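Local coordinates for protein-tyrosine-phosphatase (Chaetomium thermophilum var. thermophilum DSM 1495, PDB 5M43) that probably removes phosphate from tyrosine, serine and threonine residues of proteins, here as the phosphatase domain of the longer Yvh1 protein, at residues I31-S36 with H51-S56; I38-D43 with L100-M105; L12-V17 with T112-Y117. All blocks are in the same frame, centred on the assembly; numbering follows the deposited sequence. Where two conformers were deposited one is given.

Overall arrangement
Near the N terminus, strand 12-15 supplies the first half of interaction 3; its partner, helix segment 112-117, comes so late in the chain that this contact closes the outermost loop, and interactions 1 and 2 both nest inside it. After 31-36 the chain runs through 38-43 and then returns beside itself at 51-56, closing interaction 1. Interaction 2 closes later, when 100-105 reaches 38-43, so that the two cross along the chain. They also touch, through S56 OG and I38 O. Strands 53-56, 33-36, 99-102 and 12-15 stand side by side in one sheet; interaction 2 ties the loop after strand 33-36 to the nitrate-binding loop that follows strand 99-102, and interaction 3 packs helix 109-121 on the sheet.

Interaction 1: residues I31-S36 with H51-S56; sequences ITHILS and HVKHLS
H54 reaches from strand 53-56 to I34 and S36 of strand 33-36. Its CB stands 4.2 Å from I34 O, and CG is anti to the backbone N (chi1 -174°). From there H54 CD2 comes within 3.2 Å of I34 O near the ring plane, with I34 CG2 close by. At the end of the ring H54 NE2 hydrogen-bonds in plane to S36 OG (2.8 Å), while CE1 lies farther from the same oxygen. S36 OG has a second imidazole partner, H102 NE2 of strand 99-102. An alanine in place of H54 would probably cost S36 OG one of these two partners and open a gap beside I34.

The strands form a parallel pair, the two ends of a beta-alpha-beta unit completed by helix 47-50, with 53-56 at the outer edge of the sheet of this phosphatase domain. Four backbone bonds alternate between them: K53 N to T32 O, I34 N to K53 O, L55 N to I34 O and S36 N to L55 O. On the face opposite H54, K53 CB lies over one face of the H33 ring, 3.5 Å from H33 CD2, and H33 ND1 bonds in plane to T32 OG1 (2.7 Å). Farther along that face, L35 and L55 run side by side in the same direction, L35 CD1 meeting L55 CD2 at 3.8 Å; F77 of helix 71-83 touches both.

Interaction 2: residues I38-D43 with L100-M105; sequences IDHTVD and LVHCAM. With NO3 (nitrate ion), chain B.
A104, which meets I38 across the contact, shares with M105 the hold on nitrate O2: M105 N donates a nearly straight hydrogen bond of 2.9 Å (167°), whereas the one from A104 N is weak and bent. K107 N, S108 N and R109 NE complete the nitrate site, and C103 SG lies 3.2 Å from the nitrate nitrogen. This is the P-loop of the cysteine-dependent phosphatases, with the signature HCX5RS that begins at H102 and C103; the anion, probably from the crystallisation liquor, occupies the position expected for a substrate phosphate, and C103 is by family the likely nucleophile.

At the end of strand 99-102, H102 and H40 of the 38-43 loop form a T-shaped pair with ring planes at 70°. The edge of H102 points into the face of H40, its NE2 standing 3.5 Å above the centre of that ring. H102 is held at both nitrogens: ND1 donates to C103 O (2.9 Å), and NE2 bonds to S36 OG. I38 fills the side nearer the anion, where its CG2 packs 3.7 Å from H102 CE1 and also touches C103 CA. Its other branch extends with CG1 anti to the backbone N (chi1 -177°), and CD1 rests 3.9 Å from A104 CB.

Interaction 3: residues L12-V17 with T112-Y117; sequences LFVGGV and TAIIAY
Y117 and L12 meet where the tyrosine ring slides past the leucine in the opposite direction. L12 CD2 approaches that ring obliquely and lies 3.8 Å from Y117 CE2, about as near to Y117 CD2 as well, so one flank of the ring carries the touch. The contact joins the central sheet of the dual-specificity phosphatase fold to helix 109-121, the helix that follows the phosphate-binding loop. I78 and L82 of helix 71-83 also pack on Y117, and its OH hydrogen-bonds to K121 NZ, with a weak bond to D10 OD2. The other flat group, F13, points away from the helix, and its ring meets that of H29 with planes at about 35°.

Strand 12-15 and the helical segment run roughly antiparallel, at 155°, with axes 10.0 Å apart. The touching residues are all buried, and the side chains that meet are apolar at the points of contact, with no hydrogen bond between the two segments. Alternation along the strand sends L12 and V14 toward the helix and F13 to the other side of the sheet. On the helix, I114 and Y117 lie three residues apart, close to one turn, and both face the strand.

I114 fills the space between L12 and V14. Its CG2 branch sits 4.3 Å from L12 CD2, and V146 of helix 135-147 also packs against I114. The longer branch is extended, with CD1 anti to CA (chi2 -177°), which carries the methyl to the strand backbone, 4.0 Å from F13 O. It crosses V14 obliquely, I114 CD1 lying 3.7 Å from V14 CG2 and only 3.4 Å from V14 CB, tighter than usual for two carbons.

Interaction 1: residues I31-S36 with H51-S56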
loop_
_atom_site.group_PDB
_atom_site.type_symbol
_atom_site.label_atom_id
_atom_site.label_comp_id
_atom_site.label_asym_id
_atom_site.label_seq_id
_atom_site.Cartn_x
_atom_site.Cartn_y
_atom_site.Cartn_z
ATOM N N ILE A 31 5.235 10.978 -8.802
ATOM C CA ILE A 31 4.485 9.717 -8.741
ATOM C C ILE A 31 4.153 9.237 -10.148
ATOM O O ILE A 31 3.668 9.999 -11.002
ATOM C CB ILE A 31 3.218 9.911 -7.883
ATOM C CG1 ILE A 31 3.655 9.997 -6.422
ATOM C CG2 ILE A 31 2.176 8.761 -8.099
ATOM C CD1 ILE A 31 2.689 10.755 -5.474
ATOM N N THR A 32 4.415 7.946 -10.406
ATOM C CA THR A 32 4.159 7.347 -11.716
ATOM C C THR A 32 3.058 6.301 -11.680
ATOM O O THR A 32 2.505 5.939 -12.739
ATOM C CB THR A 32 5.440 6.676 -12.241
ATOM O OG1 THR A 32 5.898 5.702 -11.289
ATOM C CG2 THR A 32 6.558 7.682 -12.469
ATOM N N HIS A 33 2.744 5.789 -10.504
ATOM C CA HIS A 33 1.812 4.677 -10.340
ATOM C C HIS A 33 0.904 5.020 -9.190
ATOM O O HIS A 33 1.391 5.456 -8.151
ATOM C CB HIS A 33 2.516 3.335 -10.018
ATOM C CG HIS A 33 3.319 2.784 -11.149
ATOM N ND1 HIS A 33 4.464 3.384 -11.621
ATOM C CD2 HIS A 33 3.165 1.644 -11.862
ATOM C CE1 HIS A 33 4.967 2.650 -12.609
ATOM N NE2 HIS A 33 4.185 1.593 -12.777
ATOM N N ILE A 34 -0.402 4.822 -9.361
ATOM C CA ILE A 34 -1.362 5.051 -8.282
ATOM C C ILE A 34 -2.177 3.775 -8.085
ATOM O O ILE A 34 -2.811 3.285 -9.035
ATOM C CB ILE A 34 -2.298 6.234 -8.579
ATOM C CG1 ILE A 34 -1.475 7.552 -8.660
ATOM C CG2 ILE A 34 -3.427 6.330 -7.515
ATOM C CD1 ILE A 34 -2.318 8.763 -8.933
ATOM N N LEU A 35 -2.142 3.230 -6.863
ATOM C CA LEU A 35 -3.056 2.157 -6.447
ATOM C C LEU A 35 -4.132 2.783 -5.575
ATOM O O LEU A 35 -3.832 3.286 -4.483
ATOM C CB LEU A 35 -2.270 1.095 -5.678
ATOM C CG LEU A 35 -3.146 0.004 -5.043
ATOM C CD1 LEU A 35 -3.930 -0.763 -6.123
ATOM C CD2 LEU A 35 -2.301 -0.959 -4.213
ATOM N N SER A 36 -5.377 2.761 -6.065
ATOM C CA SER A 36 -6.537 3.215 -5.303
ATOM C C SER A 36 -7.147 2.004 -4.608
ATOM O O SER A 36 -7.771 1.150 -5.254
ATOM C CB SER A 36 -7.566 3.906 -6.201
ATOM O OG SER A 36 -6.963 4.933 -6.997
ATOM N N HIS A 51 -0.503 9.976 -18.006
ATOM C CA HIS A 51 0.242 8.743 -18.247
ATOM C C HIS A 51 0.488 7.916 -16.986
ATOM O O HIS A 51 1.313 7.001 -17.016
ATOM C CB HIS A 51 1.571 9.068 -18.942
ATOM C CG HIS A 51 1.404 9.743 -20.278
ATOM N ND1 HIS A 51 1.023 9.066 -21.420
ATOM C CD2 HIS A 51 1.542 11.043 -20.644
ATOM C CE1 HIS A 51 0.944 9.916 -22.428
ATOM N NE2 HIS A 51 1.250 11.122 -21.985
ATOM N N VAL A 52 -0.183 8.209 -15.873
ATOM C CA VAL A 52 0.057 7.401 -14.685
ATOM C C VAL A 52 -0.526 6.014 -14.897
ATOM O O VAL A 52 -1.509 5.826 -15.628
ATOM C CB VAL A 52 -0.509 8.067 -13.416
ATOM C CG1 VAL A 52 0.079 9.485 -13.274
ATOM C CG2 VAL A 52 -2.019 8.066 -13.450
ATOM N N LYS A 53 0.122 5.025 -14.288
ATOM C CA LYS A 53 -0.345 3.640 -14.300
ATOM C C LYS A 53 -1.283 3.493 -13.103
ATOM O O LYS A 53 -0.873 3.751 -11.968
ATOM C CB LYS A 53 0.851 2.688 -14.218
ATOM C CG LYS A 53 0.490 1.196 -14.262
ATOM C CD LYS A 53 0.132 0.772 -15.650
ATOM C CE LYS A 53 0.020 -0.756 -15.730
ATOM N NZ LYS A 53 -0.686 -1.179 -16.992
ATOM N N HIS A 54 -2.546 3.138 -13.347
ATOM C CA HIS A 54 -3.570 3.189 -12.315
ATOM C C HIS A 54 -4.258 1.840 -12.122
ATOM O O HIS A 54 -4.644 1.206 -13.104
ATOM C CB HIS A 54 -4.619 4.236 -12.682
ATOM C CG HIS A 54 -5.628 4.465 -11.613
ATOM N ND1 HIS A 54 -6.977 4.545 -11.865
ATOM C CD2 HIS A 54 -5.484 4.593 -10.271
ATOM C CE1 HIS A 54 -7.622 4.716 -10.727
ATOM N NE2 HIS A 54 -6.736 4.764 -9.745
ATOM N N LEU A 55 -4.439 1.427 -10.865
ATOM C CA LEU A 55 -5.279 0.289 -10.513
ATOM C C LEU A 55 -6.208 0.719 -9.391
ATOM O O LEU A 55 -5.733 1.270 -8.390
ATOM C CB LEU A 55 -4.434 -0.916 -10.076
ATOM C CG LEU A 55 -5.215 -2.122 -9.525
ATOM C CD1 LEU A 55 -6.085 -2.701 -10.634
ATOM C CD2 LEU A 55 -4.263 -3.236 -8.989
ATOM N N SER A 56 -7.511 0.511 -9.568
ATOM C CA SER A 56 -8.503 0.763 -8.518
ATOM C C SER A 56 -9.227 -0.517 -8.122
ATOM O O SER A 56 -9.696 -1.302 -8.975
ATOM C CB SER A 56 -9.516 1.849 -8.931
ATOM O OG SER A 56 -10.623 1.874 -8.030
HETATM O O HOH W 1 3.654 5.824 -15.296
#

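Interaction 2: residues I38-D43 with L100-M105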
loop_
_atom_site.group_PDB
_atom_site.type_symbol
_atom_site.label_atom_id
_atom_site.label_comp_id
_atom_site.label_asym_id
_atom_site.label_seq_id
_atom_site.Cartn_x
_atom_site.Cartn_y
_atom_site.Cartn_z
ATOM N N ILE A 38 -9.792 1.821 -3.213
ATOM C CA ILE A 38 -11.114 2.410 -3.145
ATOM C C ILE A 38 -11.531 2.601 -4.573
ATOM O O ILE A 38 -10.708 2.670 -5.418
ATOM C CB ILE A 38 -11.030 3.764 -2.395
ATOM C CG1 ILE A 38 -12.397 4.403 -2.225
ATOM C CG2 ILE A 38 -10.129 4.739 -3.106
ATOM C CD1 ILE A 38 -12.333 5.573 -1.293
ATOM N N ASP A 39 -12.822 2.658 -4.833
ATOM C CA ASP A 39 -13.212 2.957 -6.185
ATOM C C ASP A 39 -12.751 4.365 -6.507
ATOM O O ASP A 39 -13.015 5.289 -5.737
ATOM C CB ASP A 39 -14.737 2.852 -6.325
ATOM C CG ASP A 39 -15.200 3.095 -7.745
ATOM O OD1 ASP A 39 -16.166 3.905 -7.925
ATOM O OD2 ASP A 39 -14.656 2.444 -8.661
ATOM N N HIS A 40 -12.094 4.535 -7.644
ATOM C CA HIS A 40 -11.485 5.813 -7.995
ATOM C C HIS A 40 -11.232 5.825 -9.488
ATOM O O HIS A 40 -10.863 4.792 -10.060
ATOM C CB HIS A 40 -10.158 5.964 -7.234
ATOM C CG HIS A 40 -9.533 7.328 -7.337
ATOM N ND1 HIS A 40 -9.938 8.375 -6.552
ATOM C CD2 HIS A 40 -8.499 7.794 -8.084
ATOM C CE1 HIS A 40 -9.187 9.438 -6.803
ATOM N NE2 HIS A 40 -8.318 9.119 -7.741
ATOM N N THR A 41 -11.357 7.007 -10.088
ATOM C CA THR A 41 -10.956 7.266 -11.467
ATOM C C THR A 41 -10.015 8.474 -11.514
ATOM O O THR A 41 -10.361 9.549 -11.012
ATOM C CB THR A 41 -12.191 7.541 -12.347
ATOM O OG1 THR A 41 -13.099 6.436 -12.282
ATOM C CG2 THR A 41 -11.782 7.739 -13.802
ATOM N N VAL A 42 -8.824 8.315 -12.142
ATOM C CA VAL A 42 -7.903 9.453 -12.277
ATOM C C VAL A 42 -8.350 10.346 -13.435
ATOM O O VAL A 42 -8.965 9.884 -14.402
ATOM C CB VAL A 42 -6.442 8.996 -12.458
ATOM C CG1 VAL A 42 -6.008 8.197 -11.266
ATOM C CG2 VAL A 42 -6.262 8.180 -13.728
ATOM N N ASP A 43 -8.044 11.642 -13.323
ATOM C CA ASP A 43 -8.411 12.662 -14.316
ATOM C C ASP A 43 -7.371 12.658 -15.424
ATOM O O ASP A 43 -6.334 13.317 -15.335
ATOM C CB ASP A 43 -8.521 14.032 -13.672
ATOM C CG ASP A 43 -8.957 15.116 -14.660
ATOM O OD1 ASP A 43 -9.262 14.798 -15.828
ATOM O OD2 ASP A 43 -8.951 16.291 -14.272
ATOM N N LEU A 100 2.150 5.639 -5.411
ATOM C CA LEU A 100 1.225 6.158 -4.390
ATOM C C LEU A 100 0.154 5.103 -4.172
ATOM O O LEU A 100 -0.445 4.651 -5.148
ATOM C CB LEU A 100 0.550 7.456 -4.835
ATOM C CG LEU A 100 -0.661 7.879 -3.988
ATOM C CD1 LEU A 100 -0.209 8.247 -2.533
ATOM C CD2 LEU A 100 -1.323 9.111 -4.686
ATOM N N VAL A 101 -0.115 4.776 -2.907
ATOM C CA VAL A 101 -1.253 3.947 -2.534
ATOM C C VAL A 101 -2.178 4.872 -1.762
ATOM O O VAL A 101 -1.771 5.465 -0.751
ATOM C CB VAL A 101 -0.841 2.732 -1.692
ATOM C CG1 VAL A 101 -2.123 1.829 -1.357
ATOM C CG2 VAL A 101 0.237 1.873 -2.413
ATOM N N HIS A 102 -3.423 5.006 -2.202
ATOM C CA HIS A 102 -4.313 5.886 -1.440
ATOM C C HIS A 102 -5.681 5.243 -1.210
ATOM O O HIS A 102 -6.080 4.294 -1.889
ATOM C CB HIS A 102 -4.560 7.266 -2.157
ATOM C CG HIS A 102 -5.595 7.172 -3.238
ATOM N ND1 HIS A 102 -6.935 7.442 -3.015
ATOM C CD2 HIS A 102 -5.494 6.805 -4.549
ATOM C CE1 HIS A 102 -7.604 7.245 -4.131
ATOM N NE2 HIS A 102 -6.757 6.882 -5.076
ATOM N N CYS A 103 -6.456 5.847 -0.307
ATOM C CA CYS A 103 -7.855 5.435 -0.132
ATOM C C CYS A 103 -8.661 6.698 0.154
ATOM O O CYS A 103 -8.380 7.728 -0.471
ATOM C CB CYS A 103 -8.024 4.385 0.986
ATOM S SG CYS A 103 -7.318 4.790 2.613
ATOM N N ALA A 104 -9.570 6.667 1.112
ATOM C CA ALA A 104 -10.255 7.946 1.423
ATOM C C ALA A 104 -9.461 8.762 2.425
ATOM O O ALA A 104 -9.169 9.940 2.186
ATOM C CB ALA A 104 -11.693 7.695 1.914
ATOM N N MET A 105 -9.185 8.187 3.578
ATOM C CA MET A 105 -8.479 8.945 4.607
ATOM C C MET A 105 -6.987 8.692 4.609
ATOM O O MET A 105 -6.273 9.464 5.265
ATOM C CB MET A 105 -9.014 8.602 6.006
ATOM C CG MET A 105 -10.497 8.904 6.276
ATOM S SD MET A 105 -10.985 8.313 7.882
ATOM C CE MET A 105 -9.884 9.315 8.887
HETATM N N NO3 B . -9.735 4.726 4.682
HETATM O O1 NO3 B . -8.854 5.156 5.477
HETATM O O2 NO3 B . -10.380 5.524 3.956
HETATM O O3 NO3 B . -9.832 3.479 4.504
#

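Interaction 3: residues L12-V17 with T112-Y117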
loop_
_atom_site.group_PDB
_atom_site.type_symbol
_atom_site.label_atom_id
_atom_site.label_comp_id
_atom_site.label_asym_id
_atom_site.label_seq_id
_atom_site.Cartn_x
_atom_site.Cartn_y
_atom_site.Cartn_z
ATOM N N LEU A 12 7.685 4.958 -2.054
ATOM C CA LEU A 12 6.348 4.448 -1.810
ATOM C C LEU A 12 5.659 5.496 -0.935
ATOM O O LEU A 12 6.192 5.847 0.133
ATOM C CB LEU A 12 6.469 3.113 -1.092
ATOM C CG LEU A 12 5.136 2.461 -0.653
ATOM C CD1 LEU A 12 4.272 2.228 -1.909
ATOM C CD2 LEU A 12 5.439 1.134 0.030
ATOM N N PHE A 13 4.446 5.890 -1.346
ATOM C CA PHE A 13 3.706 6.968 -0.686
ATOM C C PHE A 13 2.321 6.498 -0.325
ATOM O O PHE A 13 1.762 5.605 -0.968
ATOM C CB PHE A 13 3.588 8.206 -1.620
ATOM C CG PHE A 13 4.904 8.926 -1.811
ATOM C CD1 PHE A 13 5.919 8.418 -2.653
ATOM C CD2 PHE A 13 5.149 10.126 -1.119
ATOM C CE1 PHE A 13 7.155 9.079 -2.807
ATOM C CE2 PHE A 13 6.408 10.791 -1.283
ATOM C CZ PHE A 13 7.373 10.272 -2.091
ATOM N N VAL A 14 1.737 7.155 0.679
ATOM C CA VAL A 14 0.378 6.816 1.138
ATOM C C VAL A 14 -0.364 8.118 1.417
ATOM O O VAL A 14 0.218 9.124 1.866
ATOM C CB VAL A 14 0.449 5.944 2.403
ATOM C CG1 VAL A 14 1.040 6.680 3.574
ATOM C CG2 VAL A 14 -0.967 5.457 2.846
ATOM N N GLY A 15 -1.661 8.080 1.187
ATOM C CA GLY A 15 -2.470 9.254 1.462
ATOM C C GLY A 15 -3.928 9.000 1.216
ATOM O O GLY A 15 -4.341 7.867 0.962
ATOM N N GLY A 16 -4.709 10.061 1.411
ATOM C CA GLY A 16 -6.140 10.026 1.186
ATOM C C GLY A 16 -6.533 10.568 -0.177
ATOM O O GLY A 16 -5.706 10.868 -1.038
ATOM N N VAL A 17 -7.852 10.693 -0.366
ATOM C CA VAL A 17 -8.350 10.955 -1.707
ATOM C C VAL A 17 -8.119 12.390 -2.147
ATOM O O VAL A 17 -7.892 12.644 -3.338
ATOM C CB VAL A 17 -9.837 10.552 -1.791
ATOM C CG1 VAL A 17 -10.689 11.459 -0.883
ATOM C CG2 VAL A 17 -10.272 10.624 -3.244
ATOM N N THR A 112 -3.505 -0.819 4.894
ATOM C CA THR A 112 -3.496 -2.281 4.834
ATOM C C THR A 112 -2.736 -2.789 3.619
ATOM O O THR A 112 -1.942 -3.748 3.710
ATOM C CB THR A 112 -4.948 -2.777 4.837
ATOM O OG1 THR A 112 -5.569 -2.413 6.073
ATOM C CG2 THR A 112 -4.975 -4.348 4.644
ATOM N N ALA A 113 -2.960 -2.159 2.467
ATOM C CA ALA A 113 -2.214 -2.563 1.269
ATOM C C ALA A 113 -0.714 -2.376 1.443
ATOM O O ALA A 113 0.068 -3.251 1.025
ATOM C CB ALA A 113 -2.729 -1.756 0.068
ATOM N N ILE A 114 -0.302 -1.259 2.046
ATOM C CA ILE A 114 1.137 -1.010 2.232
ATOM C C ILE A 114 1.714 -2.017 3.197
ATOM O O ILE A 114 2.798 -2.543 2.972
ATOM C CB ILE A 114 1.354 0.425 2.715
ATOM C CG1 ILE A 114 1.110 1.310 1.487
ATOM C CG2 ILE A 114 2.778 0.562 3.378
ATOM C CD1 ILE A 114 1.342 2.729 1.712
ATOM N N ILE A 115 1.002 -2.291 4.302
ATOM C CA ILE A 115 1.498 -3.272 5.251
ATOM C C ILE A 115 1.652 -4.633 4.567
ATOM O O ILE A 115 2.624 -5.353 4.811
ATOM C CB ILE A 115 0.585 -3.333 6.484
ATOM C CG1 ILE A 115 0.741 -2.028 7.300
ATOM C CG2 ILE A 115 0.878 -4.610 7.305
ATOM C CD1 ILE A 115 -0.300 -2.067 8.431
ATOM N N ALA A 116 0.666 -5.032 3.737
ATOM C CA ALA A 116 0.795 -6.318 3.052
ATOM C C ALA A 116 2.069 -6.384 2.221
ATOM O O ALA A 116 2.731 -7.428 2.174
ATOM C CB ALA A 116 -0.416 -6.556 2.148
ATOM N N TYR A 117 2.393 -5.282 1.540
ATOM C CA TYR A 117 3.621 -5.233 0.758
ATOM C C TYR A 117 4.840 -5.292 1.670
ATOM O O TYR A 117 5.796 -6.041 1.389
ATOM C CB TYR A 117 3.585 -3.964 -0.091
ATOM C CG TYR A 117 4.963 -3.621 -0.654
ATOM C CD1 TYR A 117 5.442 -4.212 -1.782
ATOM C CD2 TYR A 117 5.751 -2.673 -0.012
ATOM C CE1 TYR A 117 6.728 -3.892 -2.264
ATOM C CE2 TYR A 117 7.008 -2.301 -0.480
ATOM C CZ TYR A 117 7.476 -2.886 -1.650
ATOM O OH TYR A 117 8.747 -2.601 -2.120
#